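Local atomic coordinates of 2-nitropropane dioxygenase (Streptomyces ansochromogenes, PDB entry 3BW2), a protein that uses bound FMN and molecular oxygen to oxidise nitroalkanes, probably acting on alkyl nitronates such as propionate 3-nitronate and so detoxifying them. Residues 70-75 with 109-114; 123-128 with 147-152; 101-106 with 298-303; 21-26 with 39-44. All coordinates share one frame; numbering follows the deposited sequence.

Contact 1: residues 70-75 with 109-114. With FMN (flavin mononucleotide), chain B.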
# COMPACT_ATOMS: atom_id res chain seq x y z
N PHE A 70 -18.28 -14.86 8.29
CA PHE A 70 -18.39 -13.43 8.57
C PHE A 70 -18.93 -13.21 9.98
O PHE A 70 -19.83 -13.93 10.44
CB PHE A 70 -19.35 -12.75 7.59
CG PHE A 70 -18.89 -12.79 6.15
CD1 PHE A 70 -17.56 -13.06 5.83
CD2 PHE A 70 -19.79 -12.50 5.13
CE1 PHE A 70 -17.13 -13.02 4.50
CE2 PHE A 70 -19.37 -12.46 3.80
CZ PHE A 70 -18.04 -12.72 3.49
N MET A 71 -18.37 -12.22 10.67
CA MET A 71 -18.82 -11.88 12.01
C MET A 71 -20.14 -11.15 11.90
O MET A 71 -20.36 -10.38 10.96
CB MET A 71 -17.81 -10.95 12.70
CG MET A 71 -16.45 -11.56 12.97
SD MET A 71 -16.59 -12.99 14.05
CE MET A 71 -17.35 -12.26 15.49
N PRO A 72 -21.06 -11.39 12.85
CA PRO A 72 -22.35 -10.70 12.80
C PRO A 72 -22.09 -9.20 12.88
O PRO A 72 -21.14 -8.77 13.53
CB PRO A 72 -23.08 -11.23 14.03
CG PRO A 72 -22.53 -12.62 14.17
CD PRO A 72 -21.05 -12.41 13.91
N GLN A 73 -22.93 -8.40 12.23
CA GLN A 73 -22.76 -6.96 12.26
C GLN A 73 -23.91 -6.31 13.01
O GLN A 73 -25.07 -6.66 12.81
CB GLN A 73 -22.68 -6.40 10.83
CG GLN A 73 -21.55 -6.97 9.99
CD GLN A 73 -20.18 -6.78 10.63
OE1 GLN A 73 -19.59 -7.72 11.16
NE2 GLN A 73 -19.67 -5.55 10.59
N PRO A 74 -23.61 -5.34 13.88
CA PRO A 74 -24.65 -4.65 14.64
C PRO A 74 -25.48 -3.73 13.75
O PRO A 74 -24.99 -3.24 12.73
CB PRO A 74 -23.86 -3.87 15.68
CG PRO A 74 -22.63 -3.49 14.92
CD PRO A 74 -22.28 -4.78 14.20
N GLU A 75 -26.73 -3.50 14.13
CA GLU A 75 -27.62 -2.64 13.37
C GLU A 75 -27.11 -1.20 13.44
O GLU A 75 -26.43 -0.82 14.38
CB GLU A 75 -29.04 -2.73 13.93
CG GLU A 75 -30.07 -1.90 13.19
CD GLU A 75 -31.49 -2.20 13.64
OE1 GLU A 75 -32.42 -1.53 13.15
OE2 GLU A 75 -31.67 -3.11 14.48
N ASP A 109 -25.69 -13.44 9.35
CA ASP A 109 -25.21 -14.33 8.29
C ASP A 109 -25.10 -15.79 8.75
O ASP A 109 -24.16 -16.50 8.37
CB ASP A 109 -23.86 -13.84 7.76
CG ASP A 109 -23.50 -14.46 6.42
OD1 ASP A 109 -24.38 -14.51 5.54
OD2 ASP A 109 -22.34 -14.89 6.23
N GLY A 110 -26.05 -16.23 9.57
CA GLY A 110 -26.08 -17.60 10.06
C GLY A 110 -24.93 -17.99 10.97
O GLY A 110 -24.64 -19.17 11.13
N TYR A 111 -24.28 -17.00 11.57
CA TYR A 111 -23.15 -17.22 12.47
C TYR A 111 -23.34 -18.36 13.48
O TYR A 111 -22.52 -19.29 13.54
CB TYR A 111 -22.86 -15.93 13.22
CG TYR A 111 -21.58 -15.95 14.03
CD1 TYR A 111 -20.34 -16.01 13.40
CD2 TYR A 111 -21.61 -15.85 15.42
CE1 TYR A 111 -19.16 -15.96 14.13
CE2 TYR A 111 -20.44 -15.80 16.16
CZ TYR A 111 -19.22 -15.85 15.51
OH TYR A 111 -18.05 -15.76 16.24
N ASP A 112 -24.40 -18.30 14.27
CA ASP A 112 -24.66 -19.32 15.28
C ASP A 112 -24.81 -20.72 14.70
O ASP A 112 -24.24 -21.68 15.21
CB ASP A 112 -25.91 -18.98 16.11
CG ASP A 112 -25.72 -17.73 16.96
OD1 ASP A 112 -24.56 -17.34 17.18
OD2 ASP A 112 -26.73 -17.15 17.41
N ALA A 113 -25.59 -20.84 13.63
CA ALA A 113 -25.82 -22.13 12.99
C ALA A 113 -24.54 -22.66 12.33
O ALA A 113 -24.27 -23.86 12.34
CB ALA A 113 -26.93 -22.02 11.96
N LYS A 114 -23.75 -21.75 11.76
CA LYS A 114 -22.51 -22.16 11.12
C LYS A 114 -21.51 -22.66 12.15
O LYS A 114 -20.82 -23.65 11.92
CB LYS A 114 -21.94 -21.00 10.30
CG LYS A 114 -22.79 -20.69 9.06
CD LYS A 114 -22.34 -19.44 8.31
CE LYS A 114 -23.24 -19.20 7.10
NZ LYS A 114 -23.00 -17.88 6.46
N1 FMN B . -12.04 -12.53 2.49
C2 FMN B . -12.81 -13.20 3.45
O2 FMN B . -12.37 -13.35 4.59
N3 FMN B . -14.06 -13.71 3.13
C4 FMN B . -14.61 -13.60 1.87
O4 FMN B . -15.73 -14.08 1.63
C4A FMN B . -13.84 -12.94 0.87
N5 FMN B . -14.32 -12.81 -0.43
C5A FMN B . -13.57 -12.19 -1.43
C6 FMN B . -14.10 -12.11 -2.75
C7 FMN B . -13.37 -11.49 -3.83
C7M FMN B . -13.63 -12.16 -5.20
C8 FMN B . -12.06 -11.00 -3.48
C8M FMN B . -10.90 -10.97 -4.48
C9 FMN B . -11.53 -11.05 -2.16
C9A FMN B . -12.28 -11.66 -1.12
N10 FMN B . -11.79 -11.76 0.21
C10 FMN B . -12.55 -12.40 1.20
C1' FMN B . -10.51 -11.03 0.62
C2' FMN B . -9.36 -12.08 0.63
O2' FMN B . -9.40 -12.78 1.86
C3' FMN B . -7.94 -11.42 0.52
O3' FMN B . -7.83 -10.52 1.61
C4' FMN B . -7.70 -10.65 -0.79
O4' FMN B . -8.14 -11.46 -1.87
C5' FMN B . -6.18 -10.32 -0.96
O5' FMN B . -5.92 -9.59 -2.19
P FMN B . -5.62 -10.21 -3.67
O1P FMN B . -4.94 -11.34 -2.98
O2P FMN B . -4.99 -8.84 -3.85
O3P FMN B . -7.13 -10.30 -3.79
O HOH W 1 -21.40 -15.93 9.90
O HOH W 2 -20.57 -16.31 7.48
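Pro72 lies across the ring of Tyr111, the two side chains meeting at about a right angle. Its CD stands over one face of the aromatic ring as a CH-pi partner, 3.6 Å from the centroid and 14° off the normal, while Pro72 CG packs 3.5 Å from Tyr111 CB. Met71 runs beside Tyr111 and points the same way. A bend at chi2 (-61°) brings its SD to 3.9 Å from Tyr111 CE1, an oblique Met-aromatic contact. An alanine at Tyr111 would probably leave Pro72 CD and the Met71 thioether without their aromatic partner and open a gap between loop and helix. In TIM-barrel terms, the loop 70-75 leaves the C-terminal end of strand 65-70, the end at which FMN binds, and residues 109-114 lead into helix 111-120, with Gly110 as its N-cap. Phe70 touches both the flavin and Asp109: its CZ reaches FMN O4 at 3.3 Å, with the oxygen at the ring edge, and its CD2 lies 3.7 Å from Asp109 OD2. One water accepts from Phe70 N and donates to Asp109 OD2. Further out, Lys114 NZ forms a 3.1 Å salt bridge to Asp109 OD2 and a hydrogen bond to Asp109 O, with Ala42 O and Lys45 O as further acceptors that share the ammonium protons. Tyr44 N binds Asp109 OD2 as well, and Tyr44 and Phe130 meet the Phe70 ring edge-to-face.

Contact 2: residues 123-128 with 147-152; sequences VPVVSF and LTLVTA
Phe128 turns the edge of its ring to the neighbouring strand: Leu149 O sits near the ring plane, 3.6 Å from Phe128 CD2, and Val150 CG2 approaches the same carbon obliquely. The ring is also touched by Val137 and Leu141 of helix 135-143, the helix that links strands 125-129 and 147-152 in one beta-alpha-beta unit of the TIM barrel. A first torsion of -62° sets Phe128 CG beside the backbone N and anti to the carbonyl carbon.

The two strands run parallel with an angle of 22° between their axes, and their peptide groups interlock in a ladder. Leu147 N donates to Pro124 O, Val126 N to Leu147 O, and Leu149 N to Val126 O, each at 3.0 Å. At the next rung Phe128 N reaches Leu149 O with a bent angle of 140°, and the last bond, Thr151 N to Phe128 O, is weak at 3.4 Å. Leu149 O is thus approached by three groups, for Ser127 CA adds a CA-H...O contact at 3.0 Å.

Val126, Phe128, Thr148 and Val150 share one face of the sheet, where Phe128 and Thr148 pack on helix 135-143. On the other face are Val125, Ser127, Leu147 and Leu149; there Ser127 OG is hydrogen-bonded to Asn68, an FMN-binding residue, and Val125 CG1 rests 3.7 Å from Leu149 CD1.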
# COMPACT_ATOMS: atom_id res chain seq x y z
N VAL A 123 -13.43 -28.77 11.06
CA VAL A 123 -12.65 -28.68 9.83
C VAL A 123 -11.25 -28.28 10.28
O VAL A 123 -11.07 -27.79 11.39
CB VAL A 123 -13.23 -27.64 8.85
CG1 VAL A 123 -14.67 -28.02 8.48
CG2 VAL A 123 -13.18 -26.25 9.46
N PRO A 124 -10.24 -28.47 9.42
CA PRO A 124 -8.87 -28.12 9.79
C PRO A 124 -8.61 -26.66 10.16
O PRO A 124 -7.92 -26.38 11.14
CB PRO A 124 -8.06 -28.55 8.56
CG PRO A 124 -8.87 -29.69 8.02
CD PRO A 124 -10.27 -29.14 8.11
N VAL A 125 -9.15 -25.74 9.37
CA VAL A 125 -8.93 -24.31 9.60
C VAL A 125 -10.20 -23.49 9.42
O VAL A 125 -10.99 -23.75 8.51
CB VAL A 125 -7.86 -23.76 8.62
CG1 VAL A 125 -7.60 -22.28 8.90
CG2 VAL A 125 -6.58 -24.58 8.72
N VAL A 126 -10.39 -22.50 10.29
CA VAL A 126 -11.54 -21.61 10.19
C VAL A 126 -11.01 -20.19 10.34
O VAL A 126 -10.21 -19.91 11.23
CB VAL A 126 -12.58 -21.86 11.31
CG1 VAL A 126 -13.64 -20.76 11.30
CG2 VAL A 126 -13.24 -23.21 11.11
N SER A 127 -11.43 -19.29 9.44
CA SER A 127 -10.99 -17.90 9.52
C SER A 127 -12.23 -17.02 9.66
O SER A 127 -13.33 -17.41 9.27
CB SER A 127 -10.19 -17.51 8.27
OG SER A 127 -10.98 -17.53 7.10
N PHE A 128 -12.04 -15.84 10.24
CA PHE A 128 -13.14 -14.91 10.46
C PHE A 128 -12.86 -13.57 9.80
O PHE A 128 -11.72 -13.13 9.76
CB PHE A 128 -13.35 -14.70 11.96
CG PHE A 128 -13.72 -15.95 12.71
CD1 PHE A 128 -15.05 -16.27 12.94
CD2 PHE A 128 -12.73 -16.82 13.17
CE1 PHE A 128 -15.40 -17.45 13.62
CE2 PHE A 128 -13.07 -17.99 13.85
CZ PHE A 128 -14.40 -18.30 14.07
N LEU A 147 -7.70 -24.93 13.74
CA LEU A 147 -6.82 -23.78 13.87
C LEU A 147 -7.65 -22.55 13.49
O LEU A 147 -8.47 -22.62 12.57
CB LEU A 147 -5.60 -23.91 12.94
CG LEU A 147 -4.66 -25.07 13.30
CD1 LEU A 147 -3.51 -25.12 12.30
CD2 LEU A 147 -4.13 -24.87 14.72
N THR A 148 -7.44 -21.45 14.19
CA THR A 148 -8.21 -20.24 13.93
C THR A 148 -7.40 -19.07 13.41
O THR A 148 -6.32 -18.76 13.93
CB THR A 148 -8.96 -19.80 15.21
OG1 THR A 148 -8.02 -19.60 16.27
CG2 THR A 148 -9.97 -20.86 15.63
N LEU A 149 -7.93 -18.42 12.38
CA LEU A 149 -7.31 -17.25 11.77
C LEU A 149 -8.30 -16.10 11.76
O LEU A 149 -9.50 -16.31 11.65
CB LEU A 149 -6.89 -17.56 10.33
CG LEU A 149 -5.62 -18.37 10.06
CD1 LEU A 149 -5.65 -19.69 10.78
CD2 LEU A 149 -5.50 -18.58 8.56
N VAL A 150 -7.78 -14.88 11.89
CA VAL A 150 -8.61 -13.68 11.88
C VAL A 150 -7.89 -12.55 11.15
O VAL A 150 -6.69 -12.34 11.35
CB VAL A 150 -8.93 -13.19 13.31
CG1 VAL A 150 -9.82 -11.95 13.25
CG2 VAL A 150 -9.61 -14.29 14.12
N THR A 151 -8.61 -11.82 10.31
CA THR A 151 -8.00 -10.71 9.58
C THR A 151 -7.89 -9.45 10.43
O THR A 151 -8.76 -9.15 11.26
CB THR A 151 -8.82 -10.36 8.31
OG1 THR A 151 -8.66 -11.39 7.33
CG2 THR A 151 -8.35 -9.02 7.71
N ALA A 152 -6.80 -8.71 10.22
CA ALA A 152 -6.54 -7.45 10.91
C ALA A 152 -5.96 -6.52 9.86
O ALA A 152 -5.22 -6.97 8.98
CB ALA A 152 -5.55 -7.65 12.05

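Contact 3: residues 101-106 with 298-303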
# COMPACT_ATOMS: atom_id res chain seq x y z
N GLY A 101 -33.18 -4.99 -3.17
CA GLY A 101 -33.40 -5.95 -2.11
C GLY A 101 -33.78 -5.27 -0.81
O GLY A 101 -33.64 -4.06 -0.67
N ASP A 102 -34.25 -6.05 0.16
CA ASP A 102 -34.63 -5.50 1.46
C ASP A 102 -33.35 -5.20 2.23
O ASP A 102 -32.56 -6.11 2.49
CB ASP A 102 -35.47 -6.52 2.24
CG ASP A 102 -36.07 -5.94 3.50
OD1 ASP A 102 -35.42 -5.07 4.13
OD2 ASP A 102 -37.18 -6.35 3.88
N PRO A 103 -33.13 -3.93 2.60
CA PRO A 103 -31.92 -3.57 3.34
C PRO A 103 -31.81 -4.26 4.69
O PRO A 103 -30.72 -4.41 5.23
CB PRO A 103 -32.05 -2.05 3.48
CG PRO A 103 -33.54 -1.85 3.54
CD PRO A 103 -34.02 -2.77 2.44
N ASP A 104 -32.95 -4.69 5.23
CA ASP A 104 -32.98 -5.36 6.51
C ASP A 104 -33.19 -6.86 6.31
O ASP A 104 -34.21 -7.41 6.73
CB ASP A 104 -34.09 -4.78 7.39
CG ASP A 104 -33.94 -3.29 7.61
OD1 ASP A 104 -32.86 -2.86 8.07
OD2 ASP A 104 -34.91 -2.54 7.33
N GLY A 105 -32.22 -7.51 5.68
CA GLY A 105 -32.34 -8.93 5.42
C GLY A 105 -31.28 -9.81 6.07
O GLY A 105 -30.74 -10.71 5.42
N GLY A 106 -30.98 -9.57 7.34
CA GLY A 106 -30.00 -10.38 8.04
C GLY A 106 -28.65 -9.74 8.26
O GLY A 106 -28.02 -9.25 7.32
N HIS A 298 -25.47 -4.06 0.87
CA HIS A 298 -25.24 -5.31 0.16
C HIS A 298 -26.57 -5.96 -0.23
O HIS A 298 -26.74 -6.42 -1.37
CB HIS A 298 -24.43 -6.28 1.01
CG HIS A 298 -24.38 -7.67 0.46
ND1 HIS A 298 -25.31 -8.63 0.80
CD2 HIS A 298 -23.56 -8.25 -0.44
CE1 HIS A 298 -25.06 -9.74 0.13
NE2 HIS A 298 -24.00 -9.53 -0.64
N HIS A 299 -27.52 -6.00 0.70
CA HIS A 299 -28.83 -6.59 0.43
C HIS A 299 -29.54 -5.76 -0.63
O HIS A 299 -30.19 -6.28 -1.54
CB HIS A 299 -29.70 -6.60 1.69
CG HIS A 299 -29.17 -7.45 2.80
ND1 HIS A 299 -28.76 -8.75 2.61
CD2 HIS A 299 -29.00 -7.19 4.12
CE1 HIS A 299 -28.37 -9.26 3.77
NE2 HIS A 299 -28.51 -8.33 4.70
N LEU A 300 -29.42 -4.45 -0.48
CA LEU A 300 -30.05 -3.50 -1.39
C LEU A 300 -29.65 -3.69 -2.85
O LEU A 300 -30.51 -3.70 -3.74
CB LEU A 300 -29.69 -2.08 -0.94
CG LEU A 300 -30.52 -0.90 -1.44
CD1 LEU A 300 -31.94 -1.01 -0.88
CD2 LEU A 300 -29.87 0.40 -0.99
N THR A 301 -28.35 -3.87 -3.10
CA THR A 301 -27.84 -4.01 -4.47
C THR A 301 -27.74 -5.43 -5.02
O THR A 301 -27.57 -5.61 -6.23
CB THR A 301 -26.44 -3.39 -4.60
OG1 THR A 301 -25.50 -4.19 -3.88
CG2 THR A 301 -26.43 -1.97 -4.05
N SER A 302 -27.83 -6.43 -4.15
CA SER A 302 -27.71 -7.81 -4.58
C SER A 302 -28.51 -8.13 -5.85
O SER A 302 -27.97 -8.75 -6.77
CB SER A 302 -28.12 -8.76 -3.46
OG SER A 302 -27.91 -10.10 -3.86
N PRO A 303 -29.79 -7.73 -5.90
CA PRO A 303 -30.62 -8.00 -7.08
C PRO A 303 -30.06 -7.30 -8.32
O PRO A 303 -30.12 -7.84 -9.43
CB PRO A 303 -31.98 -7.44 -6.68
CG PRO A 303 -31.99 -7.61 -5.20
CD PRO A 303 -30.61 -7.15 -4.82
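An Asx-turn loop leans on a proline-kinked helix where Asp102 and Gly101 meet His299 and Leu300, joining the connection ahead of helix 111-120 to helix 296-311, away from the flavin. Within the turn, Asp102 OD1 accepts from Asp104 N at 2.7 Å. His299 does most of the bridging. Its NE2 donates to Gly106 O at 2.8 Å, in the carbonyl plane and on a lone pair, with the oxygen only 6° out of the imidazole plane. Gly105 CA lies over one face of that ring, offset toward the rim, as a CH-pi partner 4.1 Å from the centroid, and Asp102 O touches His299 CB. An alanine at His299 would keep that last contact but would probably leave Gly106 O without its donor and Gly105 without a surface to rest on.

The helix backbone is engaged too. Gly101 N donates to Leu300 O at 3.0 Å. Pro303, having no N-H, cannot serve His299 O in the usual helical way, and Gly101 CA makes a CA-H...O contact there at 3.3 Å; a side chain on Gly101 would run into that oxygen. Leu300 CD1 packs 4.3 Å from Pro103 CD and lies 3.5 Å from Gly101 O.

Contact 4: residues 21-26 with 39-44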
# COMPACT_ATOMS: atom_id res chain seq x y z
N GLY A 21 -19.86 -17.27 -4.79
CA GLY A 21 -19.71 -18.38 -5.71
C GLY A 21 -18.36 -18.50 -6.38
O GLY A 21 -18.20 -19.25 -7.34
N VAL A 22 -17.37 -17.76 -5.89
CA VAL A 22 -16.04 -17.81 -6.48
C VAL A 22 -15.24 -19.04 -6.03
O VAL A 22 -14.84 -19.86 -6.86
CB VAL A 22 -15.24 -16.53 -6.15
CG1 VAL A 22 -13.79 -16.68 -6.62
CG2 VAL A 22 -15.90 -15.33 -6.82
N SER A 23 -15.03 -19.17 -4.73
CA SER A 23 -14.26 -20.29 -4.21
C SER A 23 -15.09 -21.54 -3.92
O SER A 23 -15.37 -21.87 -2.77
CB SER A 23 -13.48 -19.87 -2.96
OG SER A 23 -14.30 -19.17 -2.06
N VAL A 24 -15.45 -22.25 -4.99
CA VAL A 24 -16.23 -23.48 -4.88
C VAL A 24 -15.32 -24.66 -4.50
O VAL A 24 -14.10 -24.55 -4.58
CB VAL A 24 -16.94 -23.77 -6.22
CG1 VAL A 24 -17.96 -22.68 -6.50
CG2 VAL A 24 -15.91 -23.83 -7.36
N PRO A 25 -15.91 -25.79 -4.08
CA PRO A 25 -15.11 -26.96 -3.70
C PRO A 25 -14.01 -27.32 -4.69
O PRO A 25 -12.89 -27.63 -4.29
CB PRO A 25 -16.16 -28.06 -3.57
CG PRO A 25 -17.35 -27.32 -3.04
CD PRO A 25 -17.35 -26.06 -3.90
N GLN A 26 -14.32 -27.29 -5.99
CA GLN A 26 -13.32 -27.64 -6.99
C GLN A 26 -12.08 -26.76 -6.92
O GLN A 26 -10.97 -27.21 -7.21
CB GLN A 26 -13.91 -27.58 -8.39
CG GLN A 26 -14.74 -28.79 -8.76
CD GLN A 26 -15.09 -28.84 -10.23
OE1 GLN A 26 -15.75 -29.77 -10.70
NE2 GLN A 26 -14.66 -27.82 -10.98
N PHE A 39 -9.58 -22.91 0.43
CA PHE A 39 -10.56 -22.31 1.33
C PHE A 39 -11.97 -22.27 0.76
O PHE A 39 -12.16 -22.06 -0.44
CB PHE A 39 -10.16 -20.86 1.67
CG PHE A 39 -9.76 -20.66 3.10
CD1 PHE A 39 -8.42 -20.62 3.46
CD2 PHE A 39 -10.72 -20.49 4.08
CE1 PHE A 39 -8.04 -20.42 4.78
CE2 PHE A 39 -10.35 -20.29 5.41
CZ PHE A 39 -9.01 -20.26 5.76
N LEU A 40 -12.95 -22.46 1.63
CA LEU A 40 -14.35 -22.38 1.26
C LEU A 40 -14.84 -21.08 1.88
O LEU A 40 -14.35 -20.66 2.94
CB LEU A 40 -15.15 -23.55 1.83
CG LEU A 40 -14.95 -24.94 1.20
CD1 LEU A 40 -15.80 -25.96 1.97
CD2 LEU A 40 -15.36 -24.90 -0.26
N ALA A 41 -15.81 -20.43 1.24
CA ALA A 41 -16.36 -19.19 1.75
C ALA A 41 -17.78 -19.44 2.22
O ALA A 41 -18.63 -19.83 1.43
CB ALA A 41 -16.36 -18.13 0.65
N ALA A 42 -18.04 -19.22 3.51
CA ALA A 42 -19.38 -19.43 4.05
C ALA A 42 -20.17 -18.12 4.03
O ALA A 42 -21.37 -18.09 4.34
CB ALA A 42 -19.29 -19.99 5.47
N GLY A 43 -19.50 -17.03 3.66
CA GLY A 43 -20.14 -15.73 3.60
C GLY A 43 -21.35 -15.71 2.68
O GLY A 43 -21.28 -16.12 1.52
N TYR A 44 -22.47 -15.22 3.21
CA TYR A 44 -23.73 -15.11 2.49
C TYR A 44 -24.46 -16.43 2.24
O TYR A 44 -25.54 -16.43 1.65
CB TYR A 44 -23.53 -14.35 1.16
CG TYR A 44 -22.86 -13.00 1.34
CD1 TYR A 44 -23.33 -12.09 2.29
CD2 TYR A 44 -21.74 -12.65 0.59
CE1 TYR A 44 -22.71 -10.86 2.48
CE2 TYR A 44 -21.10 -11.42 0.77
CZ TYR A 44 -21.59 -10.53 1.72
OH TYR A 44 -20.97 -9.31 1.92
O HOH W 3 -17.02 -21.63 -1.00
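Ser23 and Leu40 mark the nearest approach of the two backbones, their CA atoms 5.9 Å apart. The chain from 21 to 26 folds tightly here: Ser23 is the centre of an inverse gamma turn, closed by a weak bond from Val24 N to Val22 O, and Val24 is the N-cap of helix 25-33. Residues 39-41 are extended, the end of strand 38-41. Between the two backbones sits a water that accepts from Ala41 N at 2.8 Å. The same water lies next to Ser23 O, but at a separation too short to be trusted, so that half of the bridge is doubtful in detail.

The side-chain contact is small, chiefly carbon atoms against oxygens, with one apolar pair. Ser23 OG, held between the backbone N and the carbonyl carbon by a chi1 of 48°, lies 3.6 Å from Ala41 CB; its polar partner is Met18 O, to which it is hydrogen-bonded. Ser23 CB rests 3.6 Å from Phe39 O. From the strand, Leu40 CD2 comes to 3.9 Å from Ser23 O, and the same methyl meets Pro25 CG at 4.2 Å, the two side chains crossing at about a right angle.

In the TIM barrel this contact lies where the loop beyond strand 13-15 enters helix 25-33, with the Ala41 side chain about 4 Å from the FMN. Leu40 pairs by its backbone with Gly66 and the FMN-binding Asn68 of the adjoining strand 65-70, Phe39 reaches inward to Val125 and Ser127 of strand 125-129, and Pro25 packs on Glu53, Arg56 and Leu60 of helix 47-60.

How the contacts relate
Contacts 1 and 4 lie at the flavin end of one barrel; contact 2 nears it through the Thr151 side chain, about 5 Å from the FMN, whereas contact 3 stands apart, its His299 side chain about 14 Å from the cofactor. Contact 1 meets contact 4 where Phe70 CE2 packs 3.4 Å from Gly43 CA. Contacts 1 and 2 share packing through Met71 SD, 3.8 Å from Phe128 CD1. Inside the barrel, past the intervening strand 65-70, Phe39 CE2 of contact 4 lies 3.3 Å from Ser127 OG of contact 2. Tyr44 also links outward, its CE1 3.5 Å from His298 CE1 of contact 3; contacts 2 and 3 do not touch, their nearest atoms being about 16 Å apart.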